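PDB 6SCE: uncharacterized protein from Thermus thermophilus HB8, which is a CARF-domain DNA nuclease of type III CRISPR defence that is switched on by cyclic oligoadenylate. Local coordinates for residues 19-22 against 23-27; 510-513 against 514-518. All blocks are in the same frame, centred on the assembly; numbering follows the deposited sequence. Where two conformers were deposited one is given.

Contact 1: 19-22 against 23-27; sequences LGLK and VVERE
Leu21 and Glu25 meet one helical turn apart, the two side chains crossing obliquely. Leu21 CD1 lies 4.1 Å from Glu25 CG, and Leu21 CG comes equally close to Glu25 CD, so the leucine branch rests against the aliphatic stem and the carboxylate carbon. Glu25 reaches this place because its CG is anti to the carbonyl carbon and beside the backbone N (chi1 -69°), which turns the stem back over the preceding turn and brings Glu25 CG to 3.4 Å from Leu21 O. That carbonyl also accepts Glu25 N at 2.9 Å, in the straightest of the four backbone bonds that join 19-22 to 23-27 (N-H...O 174°). The valines repeat one pattern: Val23 CG2 sits 3.3 Å from Leu19 O, and Val24 CG2 is 3.3 Å from Gly20 O, each valine donating its backbone N-H to that same carbonyl.

All of this belongs to helix 15-28, the crossover between parallel strands 5-10 and 33-38 in a sheet whose five parallel strands run in the order 3-2-1-4-5, followed by an antiparallel pair, a Rossmann-like topology consistent with a CARF domain. Leu21 and Val24 bear on Tyr6 of strand 5-10, and Val24 also on Phe108.

Farther out, the polar ends are held by other parts of the fold. Glu25 OE1 forms a salt bridge with Lys60; with the stem cut back to an alanine, Lys60 would probably lose its carboxylate mate and Leu21 its aliphatic cover. In Lys22 the turn at chi3 (77°) directs NZ to a salt bridge with Glu142 and a hydrogen bond to Glu136 O.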
ATOM      1  N   LEU A  19      -0.339 -18.119  13.186  1.00 23.74           N
ATOM      2  CA  LEU A  19       1.015 -18.584  13.217  1.00 23.93           C
ATOM      3  C   LEU A  19       1.658 -18.419  14.598  1.00 26.26           C
ATOM      4  O   LEU A  19       2.331 -19.349  15.094  1.00 25.19           O
ATOM      5  CB  LEU A  19       1.839 -17.877  12.134  1.00 24.34           C
ATOM      6  CG  LEU A  19       3.303 -18.245  12.038  1.00 26.66           C
ATOM      7  CD1 LEU A  19       3.482 -19.737  11.777  1.00 28.06           C
ATOM      8  CD2 LEU A  19       3.974 -17.416  10.941  1.00 26.42           C
ATOM      9  N   GLY A  20       1.447 -17.257  15.248  1.00 25.89           N
ATOM     10  CA  GLY A  20       2.016 -17.021  16.569  1.00 23.99           C
ATOM     11  C   GLY A  20       1.468 -17.987  17.603  1.00 23.82           C
ATOM     12  O   GLY A  20       2.231 -18.485  18.445  1.00 26.03           O
ATOM     13  N   LEU A  21       0.184 -18.325  17.499  1.00 22.81           N
ATOM     14  CA  LEU A  21      -0.417 -19.338  18.367  1.00 24.49           C
ATOM     15  C   LEU A  21       0.260 -20.710  18.165  1.00 26.41           C
ATOM     16  O   LEU A  21       0.605 -21.379  19.146  1.00 26.92           O
ATOM     17  CB  LEU A  21      -1.922 -19.431  18.164  1.00 24.53           C
ATOM     18  CG  LEU A  21      -2.642 -20.428  19.068  1.00 26.38           C
ATOM     19  CD1 LEU A  21      -2.407 -20.210  20.564  1.00 29.06           C
ATOM     20  CD2 LEU A  21      -4.130 -20.449  18.764  1.00 29.36           C
ATOM     21  N   LYS A  22       0.518 -21.088  16.910  1.00 26.51           N
ATOM     22  CA  LYS A  22       1.193 -22.374  16.626  1.00 27.15           C
ATOM     23  C   LYS A  22       2.580 -22.371  17.249  1.00 28.67           C
ATOM     24  O   LYS A  22       3.017 -23.390  17.773  1.00 28.63           O
ATOM     25  CB  LYS A  22       1.252 -22.660  15.115  1.00 26.15           C
ATOM     26  CG  LYS A  22      -0.122 -22.849  14.495  1.00 26.87           C
ATOM     27  CD  LYS A  22      -0.010 -23.172  13.007  1.00 28.08           C
ATOM     28  CE  LYS A  22       0.394 -24.625  12.759  1.00 28.93           C
ATOM     29  NZ  LYS A  22       0.818 -24.834  11.344  1.00 29.03           N
ATOM     30  N   VAL A  23       3.267 -21.231  17.214  1.00 27.71           N
ATOM     31  CA  VAL A  23       4.583 -21.111  17.819  1.00 29.28           C
ATOM     32  C   VAL A  23       4.510 -21.340  19.333  1.00 30.19           C
ATOM     33  O   VAL A  23       5.290 -22.145  19.902  1.00 30.95           O
ATOM     34  CB  VAL A  23       5.203 -19.735  17.534  1.00 30.98           C
ATOM     35  CG1 VAL A  23       6.466 -19.483  18.350  1.00 32.69           C
ATOM     36  CG2 VAL A  23       5.459 -19.548  16.056  1.00 30.61           C
ATOM     37  N   VAL A  24       3.565 -20.674  19.983  1.00 28.13           N
ATOM     38  CA  VAL A  24       3.404 -20.821  21.431  1.00 29.35           C
ATOM     39  C   VAL A  24       3.070 -22.276  21.802  1.00 29.85           C
ATOM     40  O   VAL A  24       3.673 -22.867  22.719  1.00 31.65           O
ATOM     41  CB  VAL A  24       2.303 -19.891  21.957  1.00 27.97           C
ATOM     42  CG1 VAL A  24       2.113 -20.096  23.459  1.00 29.31           C
ATOM     43  CG2 VAL A  24       2.693 -18.442  21.704  1.00 26.91           C
ATOM     44  N   GLU A  25       2.099 -22.842  21.101  1.00 29.89           N
ATOM     45  CA  GLU A  25       1.701 -24.224  21.357  1.00 31.72           C
ATOM     46  C   GLU A  25       2.848 -25.199  21.182  1.00 34.53           C
ATOM     47  O   GLU A  25       2.967 -26.123  21.983  1.00 35.33           O
ATOM     48  CB  GLU A  25       0.501 -24.644  20.503  1.00 30.88           C
ATOM     49  CG  GLU A  25      -0.777 -23.953  20.890  1.00 30.31           C
ATOM     50  CD  GLU A  25      -1.980 -24.384  20.066  1.00 30.74           C
ATOM     51  OE1 GLU A  25      -1.820 -24.749  18.878  1.00 32.17           O
ATOM     52  OE2 GLU A  25      -3.103 -24.306  20.589  1.00 30.74           O
ATOM     53  N   ARG A  26       3.688 -25.021  20.171  1.00 34.43           N
ATOM     54  CA  ARG A  26       4.810 -25.926  19.944  0.50 37.32           C
ATOM     55  C   ARG A  26       5.819 -25.833  21.083  1.00 39.47           C
ATOM     56  O   ARG A  26       6.358 -26.846  21.521  1.00 36.70           O
ATOM     57  CB  ARG A  26       5.520 -25.621  18.623  0.50 39.64           C
ATOM     58  CG  ARG A  26       6.527 -26.694  18.210  0.50 41.17           C
ATOM     59  CD  ARG A  26       7.406 -26.241  17.061  0.50 42.84           C
ATOM     60  NE  ARG A  26       8.231 -27.339  16.574  0.50 44.70           N
ATOM     61  CZ  ARG A  26       9.412 -27.196  15.986  0.50 45.57           C
ATOM     62  NH1 ARG A  26       9.927 -25.991  15.797  0.50 46.10           N
ATOM     63  NH2 ARG A  26      10.077 -28.273  15.593  0.50 48.63           N
ATOM     64  N   GLU A  27       6.087 -24.613  21.546  1.00 37.46           N
ATOM     65  CA  GLU A  27       7.097 -24.414  22.580  1.00 40.61           C
ATOM     66  C   GLU A  27       6.599 -24.673  23.994  1.00 41.82           C
ATOM     67  O   GLU A  27       7.335 -25.254  24.807  1.00 41.46           O
ATOM     68  CB  GLU A  27       7.699 -23.023  22.536  1.00 45.48           C
ATOM     69  CG  GLU A  27       8.894 -22.906  23.484  1.00 52.43           C
ATOM     70  CD  GLU A  27       9.990 -21.971  23.002  1.00 57.22           C
ATOM     71  OE1 GLU A  27      10.213 -21.900  21.786  1.00 64.45           O
ATOM     72  OE2 GLU A  27      10.639 -21.312  23.851  1.00 61.22           O
TER

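Contact 2: 510-513 against 514-518; sequences NAHL and APKGG
Leu513 O is gripped from the residues that follow it: Gly518 N donates at 3.0 Å in a fairly straight bond (N-H...O 160°), whereas Lys516 N makes only a weak one, bent at the hydrogen although Lys516 N and Leu513 O are 2.7 Å apart. The Gly518 donor lies well above the carbonyl plane, 58° out of it, so the bond does not use a carbonyl lone pair. Just before, Ala514 N closes the last ordinary turn on Asn510 O at 2.9 Å. Pro515 has no N-H to offer, and its CD instead packs 3.1 Å from Ala511 O.

The tight side is where the buried Leu513 meets Gly518. Leu513 CB stands 4.0 Å from Gly518 CA, and a CB modelled on that glycine would come within 3.0 Å of Leu513 CB, leaving little room for any side chain. Beyond, Leu513 packs on Phe546 and His548 of strand 541-548.

Ala514, Pro515 and Lys516 lie toward solvent, and there it is the Lys516 arm that runs back along His512. Its chain kinks midway, so that Lys516 CD lies 3.5 Å from His512 O and NZ comes obliquely to the imidazole, 3.5 Å from His512 NE2. The ring itself is held by Glu624, which accepts a hydrogen bond from His512 NE2 and has a long, weak ion pair with Lys516 NZ.

Gly517, with a positive phi of 82°, donates its N to Ala514 O inside the bond from Gly518 N to Leu513 O; this nested pair is the Schellman motif, with Gly517 as C-prime residue, that terminates helix 499-513 and turns the chain into strand 519-528.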
ATOM      1  N   ASN A 510     -10.634  22.945  -7.019  1.00 43.37           N
ATOM      2  CA  ASN A 510      -9.718  23.940  -6.509  1.00 49.10           C
ATOM      3  C   ASN A 510     -10.410  24.923  -5.560  1.00 54.93           C
ATOM      4  O   ASN A 510      -9.847  25.276  -4.517  1.00 53.72           O
ATOM      5  CB  ASN A 510      -9.068  24.686  -7.655  1.00 54.13           C
ATOM      6  CG  ASN A 510      -8.173  25.793  -7.178  1.00 55.79           C
ATOM      7  OD1 ASN A 510      -8.642  26.880  -6.835  1.00 60.73           O
ATOM      8  ND2 ASN A 510      -6.882  25.518  -7.128  1.00 58.28           N
ATOM      9  N   ALA A 511     -11.625  25.355  -5.901  1.00 51.18           N
ATOM     10  CA  ALA A 511     -12.383  26.254  -5.019  1.00 49.67           C
ATOM     11  C   ALA A 511     -12.711  25.553  -3.707  1.00 48.22           C
ATOM     12  O   ALA A 511     -12.649  26.165  -2.645  1.00 53.39           O
ATOM     13  CB  ALA A 511     -13.675  26.742  -5.697  1.00 48.96           C
ATOM     14  N   HIS A 512     -13.050  24.270  -3.773  1.00 47.27           N
ATOM     15  CA  HIS A 512     -13.371  23.523  -2.578  1.00 48.53           C
ATOM     16  C   HIS A 512     -12.130  23.245  -1.693  1.00 48.94           C
ATOM     17  O   HIS A 512     -12.211  23.321  -0.459  1.00 44.72           O
ATOM     18  CB  HIS A 512     -14.071  22.222  -2.933  1.00 52.83           C
ATOM     19  CG  HIS A 512     -14.351  21.359  -1.746  1.00 58.02           C
ATOM     20  ND1 HIS A 512     -13.665  20.186  -1.501  1.00 62.83           N
ATOM     21  CD2 HIS A 512     -15.212  21.515  -0.713  1.00 63.20           C
ATOM     22  CE1 HIS A 512     -14.109  19.649  -0.378  1.00 65.25           C
ATOM     23  NE2 HIS A 512     -15.045  20.435   0.121  1.00 67.51           N
ATOM     24  N   LEU A 513     -10.994  22.940  -2.321  1.00 48.38           N
ATOM     25  CA  LEU A 513      -9.801  22.473  -1.596  1.00 49.16           C
ATOM     26  C   LEU A 513      -8.844  23.578  -1.122  1.00 51.20           C
ATOM     27  O   LEU A 513      -8.332  23.518  -0.001  1.00 50.32           O
ATOM     28  CB  LEU A 513      -9.032  21.469  -2.453  1.00 47.87           C
ATOM     29  CG  LEU A 513      -9.777  20.143  -2.666  1.00 48.92           C
ATOM     30  CD1 LEU A 513      -9.119  19.335  -3.777  1.00 48.92           C
ATOM     31  CD2 LEU A 513      -9.865  19.342  -1.368  1.00 48.32           C
ATOM     32  N   ALA A 514      -8.569  24.556  -1.979  1.00 49.06           N
ATOM     33  CA  ALA A 514      -7.610  25.613  -1.653  1.00 54.20           C
ATOM     34  C   ALA A 514      -7.876  26.271  -0.281  1.00 57.96           C
ATOM     35  O   ALA A 514      -6.974  26.332   0.554  1.00 57.29           O
ATOM     36  CB  ALA A 514      -7.557  26.661  -2.762  1.00 55.06           C
ATOM     37  N   PRO A 515      -9.113  26.737  -0.029  1.00 62.58           N
ATOM     38  CA  PRO A 515      -9.411  27.231   1.318  1.00 63.90           C
ATOM     39  C   PRO A 515      -8.925  26.300   2.436  1.00 65.06           C
ATOM     40  O   PRO A 515      -8.472  26.777   3.467  1.00 63.92           O
ATOM     41  CB  PRO A 515     -10.942  27.317   1.321  1.00 64.68           C
ATOM     42  CG  PRO A 515     -11.293  27.634  -0.096  1.00 63.57           C
ATOM     43  CD  PRO A 515     -10.218  27.019  -0.965  1.00 62.85           C
ATOM     44  N   LYS A 516      -9.011  24.988   2.212  1.00 64.49           N
ATOM     45  CA  LYS A 516      -8.672  23.981   3.221  1.00 61.50           C
ATOM     46  C   LYS A 516      -7.229  23.434   3.129  1.00 58.62           C
ATOM     47  O   LYS A 516      -6.909  22.452   3.786  1.00 57.43           O
ATOM     48  CB  LYS A 516      -9.681  22.826   3.133  1.00 62.94           C
ATOM     49  CG  LYS A 516     -11.108  23.244   3.457  1.00 64.32           C
ATOM     50  CD  LYS A 516     -12.148  22.292   2.899  1.00 66.18           C
ATOM     51  CE  LYS A 516     -11.950  20.876   3.401  1.00 76.25           C
ATOM     52  NZ  LYS A 516     -13.074  19.989   2.999  1.00 80.68           N
ATOM     53  N   GLY A 517      -6.372  24.069   2.336  1.00 52.89           N
ATOM     54  CA  GLY A 517      -4.976  23.655   2.218  1.00 60.48           C
ATOM     55  C   GLY A 517      -4.695  22.490   1.262  1.00 60.85           C
ATOM     56  O   GLY A 517      -3.577  21.961   1.242  1.00 63.71           O
ATOM     57  N   GLY A 518      -5.695  22.089   0.474  1.00 52.38           N
ATOM     58  CA  GLY A 518      -5.527  21.009  -0.507  1.00 52.50           C
ATOM     59  C   GLY A 518      -5.016  21.561  -1.832  1.00 51.07           C
ATOM     60  O   GLY A 518      -5.151  22.754  -2.117  1.00 46.68           O
TER

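Contact 1 and contact 2 lie on opposite sides of the chain's centre, about 29 Å and 26 Å from it; their own centres are about 51 Å apart, and their nearest atoms about 41 Å, so neither can touch the other. Contact 1 comes first along the chain and sits within the first mixed sheet's crossover, its nearest atom about 5 Å from bound nucleic acid, probably the cyclic oligoadenylate activator. Contact 2 comes no nearer than about 14 Å to bound nucleic acid. It leads into the sheet containing strands 541-548 and 551-558, which is consistent with a nuclease core of the PD-(D/E)XK kind.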